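Local coordinates for probable transcriptional regulatory protein NarL (Mycobacterium tuberculosis, PDB 3EUL), which probably regulates genes of aerobic nitrate metabolism as the DNA-binding response regulator of a two-component system, the present chain holding its signal receiver domain, at residues A[18-23]-A[30-35]; A[91-96]-A[126-131]. All blocks are in the same frame, centred on the assembly; numbering follows the deposited sequence.

Contact 1: residues A[18-23]-A[30-35]; sequences VVVGDD and GVVRAL
Strand 18-21 and helix 30-35 run nearly antiparallel, their axes at 158° and 9.5 Å apart at closest approach, with Val18 opposite Leu35 and Val20 opposite Val32. Packing of aliphatic branches alone joins them. Val20 does most of the work: chi1 of 176° sets CG1 anti to the backbone N and leaves CG2 anti to the carbonyl carbon, and CG2 is the branch that reaches three helix residues at once. Leu35 comes to it tip to tip, with Leu35 CD1 3.9 Å from Val20 CG2. Val32, further round the helix, touches the same branch through its own CG2, whereas Val31 CG1 spans both methyls of Val20, lying 4.0 Å from CG1 as well as from CG2. Leu35 CD1 serves a second partner, for Val18 CG1 lies 4.0 Å from it and the two side chains cross at about a right angle. One leucine methyl thus touches two alternate valines of the strand. Beyond this layer, Val18 and Leu35 also meet helix 122-134. Just past the strand, Asp22 forms a salt bridge with Lys118 and touches Asp68, the probable phosphorylation site. Such strand-to-helix packing belongs to the first beta-alpha-beta unit of the CheY-like receiver fold.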
loop_
_atom_site.group_PDB
_atom_site.type_symbol
_atom_site.label_atom_id
_atom_site.label_comp_id
_atom_site.label_asym_id
_atom_site.label_seq_id
_atom_site.Cartn_x
_atom_site.Cartn_y
_atom_site.Cartn_z
ATOM N N VAL A 18 -4.904 6.573 4.371
ATOM C CA VAL A 18 -4.421 5.496 3.489
ATOM C C VAL A 18 -5.115 5.396 2.144
ATOM O O VAL A 18 -6.339 5.564 2.040
ATOM C CB VAL A 18 -4.565 4.132 4.240
ATOM C CG1 VAL A 18 -4.123 2.962 3.371
ATOM C CG2 VAL A 18 -3.772 4.234 5.579
ATOM N N VAL A 19 -4.327 5.114 1.095
ATOM C CA VAL A 19 -4.863 4.637 -0.176
ATOM C C VAL A 19 -4.592 3.132 -0.270
ATOM O O VAL A 19 -3.464 2.683 -0.007
ATOM C CB VAL A 19 -4.238 5.403 -1.397
ATOM C CG1 VAL A 19 -4.551 4.694 -2.745
ATOM C CG2 VAL A 19 -4.715 6.879 -1.426
ATOM N N VAL A 20 -5.630 2.360 -0.632
ATOM C CA VAL A 20 -5.550 0.912 -0.835
ATOM C C VAL A 20 -5.725 0.583 -2.325
ATOM O O VAL A 20 -6.618 1.129 -2.999
ATOM C CB VAL A 20 -6.613 0.129 0.001
ATOM C CG1 VAL A 20 -6.557 -1.385 -0.334
ATOM C CG2 VAL A 20 -6.456 0.375 1.509
ATOM N N GLY A 21 -4.849 -0.261 -2.865
ATOM C CA GLY A 21 -4.900 -0.635 -4.263
ATOM C C GLY A 21 -4.790 -2.142 -4.411
ATOM O O GLY A 21 -3.875 -2.746 -3.860
ATOM N N ASP A 22 -5.760 -2.745 -5.115
ATOM C CA ASP A 22 -5.775 -4.182 -5.420
ATOM C C ASP A 22 -6.834 -4.381 -6.492
ATOM O O ASP A 22 -7.885 -3.745 -6.454
ATOM C CB ASP A 22 -6.099 -5.016 -4.179
ATOM C CG ASP A 22 -5.650 -6.487 -4.287
ATOM O OD1 ASP A 22 -6.106 -7.241 -5.188
ATOM O OD2 ASP A 22 -4.850 -6.919 -3.415
ATOM N N ASP A 23 -6.544 -5.253 -7.452
ATOM C CA ASP A 23 -7.508 -5.557 -8.514
ATOM C C ASP A 23 -8.418 -6.739 -8.182
ATOM O O ASP A 23 -9.273 -7.096 -9.009
ATOM C CB ASP A 23 -6.786 -5.770 -9.845
ATOM C CG ASP A 23 -6.120 -7.137 -9.960
ATOM O OD1 ASP A 23 -5.675 -7.727 -8.943
ATOM O OD2 ASP A 23 -6.022 -7.619 -11.100
ATOM N N GLY A 30 -11.710 -6.333 2.030
ATOM C CA GLY A 30 -11.315 -6.951 3.286
ATOM C C GLY A 30 -10.298 -6.103 4.010
ATOM O O GLY A 30 -10.391 -5.924 5.210
ATOM N N VAL A 31 -9.324 -5.575 3.259
ATOM C CA VAL A 31 -8.332 -4.660 3.794
ATOM C C VAL A 31 -8.977 -3.342 4.272
ATOM O O VAL A 31 -8.684 -2.849 5.362
ATOM C CB VAL A 31 -7.256 -4.344 2.735
ATOM C CG1 VAL A 31 -6.291 -3.232 3.238
ATOM C CG2 VAL A 31 -6.476 -5.598 2.383
ATOM N N VAL A 32 -9.840 -2.777 3.442
ATOM C CA VAL A 32 -10.472 -1.504 3.755
ATOM C C VAL A 32 -11.313 -1.654 5.024
ATOM O O VAL A 32 -11.296 -0.783 5.867
ATOM C CB VAL A 32 -11.309 -0.976 2.613
ATOM C CG1 VAL A 32 -12.178 0.193 3.079
ATOM C CG2 VAL A 32 -10.388 -0.567 1.407
ATOM N N ARG A 33 -12.011 -2.765 5.164
ATOM C CA ARG A 33 -12.793 -2.990 6.382
ATOM C C ARG A 33 -11.931 -3.141 7.627
ATOM O O ARG A 33 -12.233 -2.528 8.657
ATOM C CB ARG A 33 -13.692 -4.206 6.231
ATOM C CG ARG A 33 -14.917 -4.118 7.080
ATOM C CD ARG A 33 -16.013 -4.898 6.434
ATOM N NE ARG A 33 -17.070 -5.309 7.345
ATOM C CZ ARG A 33 -16.930 -6.250 8.276
ATOM N NH1 ARG A 33 -15.761 -6.876 8.479
ATOM N NH2 ARG A 33 -17.962 -6.566 9.025
ATOM N N ALA A 34 -10.889 -3.953 7.545
ATOM C CA ALA A 34 -9.887 -4.073 8.643
ATOM C C ALA A 34 -9.357 -2.728 9.098
ATOM O O ALA A 34 -9.295 -2.438 10.306
ATOM C CB ALA A 34 -8.706 -4.946 8.226
ATOM N N LEU A 35 -8.933 -1.899 8.135
ATOM C CA LEU A 35 -8.383 -0.595 8.488
ATOM C C LEU A 35 -9.458 0.319 9.103
ATOM O O LEU A 35 -9.252 0.927 10.161
ATOM C CB LEU A 35 -7.711 0.042 7.256
ATOM C CG LEU A 35 -6.523 -0.705 6.653
ATOM C CD1 LEU A 35 -6.003 -0.022 5.342
ATOM C CD2 LEU A 35 -5.430 -0.876 7.676
#

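Contact 2: residues A[91-96]-A[126-131]; sequences RVLLIS and VKAVLD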
loop_
_atom_site.group_PDB
_atom_site.type_symbol
_atom_site.label_atom_id
_atom_site.label_comp_id
_atom_site.label_asym_id
_atom_site.label_seq_id
_atom_site.Cartn_x
_atom_site.Cartn_y
_atom_site.Cartn_z
ATOM N N ARG A 91 4.426 6.803 2.195
ATOM C CA ARG A 91 5.170 5.535 2.264
ATOM C C ARG A 91 4.376 4.467 1.582
ATOM O O ARG A 91 3.192 4.316 1.858
ATOM C CB ARG A 91 5.438 5.163 3.700
ATOM C CG ARG A 91 6.466 6.097 4.280
ATOM C CD ARG A 91 6.733 5.897 5.731
ATOM N NE ARG A 91 7.308 4.606 6.141
ATOM C CZ ARG A 91 8.492 4.080 5.804
ATOM N NH1 ARG A 91 9.303 4.639 4.914
ATOM N NH2 ARG A 91 8.847 2.909 6.341
ATOM N N VAL A 92 5.000 3.750 0.661
ATOM C CA VAL A 92 4.295 2.723 -0.109
ATOM C C VAL A 92 4.626 1.320 0.440
ATOM O O VAL A 92 5.762 0.827 0.312
ATOM C CB VAL A 92 4.613 2.812 -1.598
ATOM C CG1 VAL A 92 3.951 1.647 -2.355
ATOM C CG2 VAL A 92 4.145 4.189 -2.158
ATOM N N LEU A 93 3.618 0.697 1.037
ATOM C CA LEU A 93 3.720 -0.646 1.608
ATOM C C LEU A 93 3.143 -1.609 0.591
ATOM O O LEU A 93 2.024 -1.430 0.130
ATOM C CB LEU A 93 2.950 -0.658 2.940
ATOM C CG LEU A 93 3.166 -1.710 3.996
ATOM C CD1 LEU A 93 4.626 -1.854 4.454
ATOM C CD2 LEU A 93 2.261 -1.377 5.183
ATOM N N LEU A 94 3.914 -2.605 0.166
ATOM C CA LEU A 94 3.388 -3.568 -0.814
ATOM C C LEU A 94 2.910 -4.836 -0.101
ATOM O O LEU A 94 3.398 -5.213 0.973
ATOM C CB LEU A 94 4.417 -3.922 -1.908
ATOM C CG LEU A 94 4.956 -2.785 -2.774
ATOM C CD1 LEU A 94 6.050 -3.264 -3.783
ATOM C CD2 LEU A 94 3.820 -1.971 -3.473
ATOM N N ILE A 95 1.941 -5.484 -0.719
ATOM C CA ILE A 95 1.433 -6.753 -0.248
ATOM C C ILE A 95 1.315 -7.683 -1.446
ATOM O O ILE A 95 0.955 -7.263 -2.542
ATOM C CB ILE A 95 0.101 -6.547 0.515
ATOM C CG1 ILE A 95 -0.332 -7.824 1.240
ATOM C CG2 ILE A 95 -1.018 -5.967 -0.440
ATOM C CD1 ILE A 95 -1.317 -7.564 2.382
ATOM N N SER A 96 1.611 -8.966 -1.247
ATOM C CA SER A 96 1.529 -9.896 -2.348
ATOM C C SER A 96 1.360 -11.334 -1.897
ATOM O O SER A 96 1.715 -11.703 -0.777
ATOM C CB SER A 96 2.806 -9.796 -3.193
ATOM O OG SER A 96 2.617 -10.463 -4.423
ATOM N N VAL A 126 -3.227 -3.925 10.086
ATOM C CA VAL A 126 -3.441 -2.655 10.756
ATOM C C VAL A 126 -2.118 -2.221 11.366
ATOM O O VAL A 126 -1.687 -1.093 11.167
ATOM C CB VAL A 126 -4.518 -2.736 11.844
ATOM C CG1 VAL A 126 -4.496 -1.497 12.773
ATOM C CG2 VAL A 126 -5.892 -2.930 11.208
ATOM N N LYS A 127 -1.479 -3.111 12.117
ATOM C CA LYS A 127 -0.223 -2.771 12.759
ATOM C C LYS A 127 0.877 -2.381 11.748
ATOM O O LYS A 127 1.616 -1.428 11.969
ATOM C CB LYS A 127 0.245 -3.914 13.661
ATOM C CG LYS A 127 1.644 -3.698 14.212
ATOM C CD LYS A 127 2.040 -4.748 15.234
ATOM C CE LYS A 127 3.524 -4.591 15.630
ATOM N NZ LYS A 127 3.747 -3.199 16.141
ATOM N N ALA A 128 0.972 -3.119 10.657
ATOM C CA ALA A 128 1.920 -2.777 9.579
ATOM C C ALA A 128 1.695 -1.387 9.018
ATOM O O ALA A 128 2.646 -0.608 8.834
ATOM C CB ALA A 128 1.870 -3.817 8.473
ATOM N N VAL A 129 0.441 -1.046 8.755
ATOM C CA VAL A 129 0.108 0.284 8.242
ATOM C C VAL A 129 0.439 1.382 9.274
ATOM O O VAL A 129 1.072 2.394 8.962
ATOM C CB VAL A 129 -1.375 0.322 7.830
ATOM C CG1 VAL A 129 -1.864 1.734 7.650
ATOM C CG2 VAL A 129 -1.553 -0.508 6.549
ATOM N N LEU A 130 0.026 1.168 10.515
ATOM C CA LEU A 130 0.291 2.126 11.579
ATOM C C LEU A 130 1.784 2.295 11.859
ATOM O O LEU A 130 2.250 3.422 12.023
ATOM C CB LEU A 130 -0.474 1.748 12.866
ATOM C CG LEU A 130 -2.011 1.809 12.746
ATOM C CD1 LEU A 130 -2.701 1.448 14.073
ATOM C CD2 LEU A 130 -2.474 3.180 12.248
ATOM N N ASP A 131 2.537 1.197 11.873
ATOM C CA ASP A 131 3.991 1.251 12.115
ATOM C C ASP A 131 4.709 1.975 10.966
ATOM O O ASP A 131 5.661 2.735 11.170
ATOM C CB ASP A 131 4.569 -0.158 12.249
ATOM C CG ASP A 131 4.256 -0.817 13.585
ATOM O OD1 ASP A 131 3.796 -0.126 14.526
ATOM O OD2 ASP A 131 4.483 -2.046 13.704
#
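Leu93 meets Ala128 and Val129 where the last helix of the CheY-like receiver fold lies over a face of the parallel sheet. The contact is small, burying 103 Å² in all, and on the strand side it rests essentially on one methyl group. Leu93 holds CG anti to its own backbone nitrogen (chi1 -161°), and chi2 of 55°, measured to CD1, leaves CD2 extended away from CA as the methyl that reaches the helix. That methyl settles against the peptide between Ala128 and Val129, touching backbone as well as side chains. Its nearest neighbour is a carbonyl oxygen, Ala128 O, at 3.8 Å from Leu93 CD2, a van der Waals contact with the peptide. The methyl of Ala128 points toward the strand, and its CB stands 4.1 Å from Leu93 CD2. Val129 is turned differently: its CA–CB bond runs across the line to the strand, yet CG2, anti to the carbonyl carbon, still reaches Leu93 CD2 at 4.1 Å. The same valine also packs on Leu66 of strand 64-68. Leu116 of strand 114-117 touches both Leu93 and Ala128. At the start of the strand, Arg91 NE adds a polar tie by bonding to Cys132 O of the same helix. On the helix itself, one turn links Lys127 to Asp131 in a salt bridge, with Lys127 NZ 2.8 Å from Asp131 OD2 and taken by the syn lone pair of that oxygen.

How the contacts relate
From the N terminus, strand 16-21 leads through a short connection into helix 25-38, and contact 1 closes this local loop within the first beta-alpha-beta unit. The chain then builds strands 41-47 and 64-68 with their helices before reaching strand 91-96. Contact 2 closes a longer loop, through helix 101-109 and strand 114-117, when helix 122-134 returns to the sheet. The two loops follow in series, neither nested nor crossed. In space they adjoin, their centres 10 Å apart: Val18 CG2 lies 3.8 Å from Val129 CG1, and Leu35 packs on Val126 and Val129. The first and last helices are thereby tied together over one sheet.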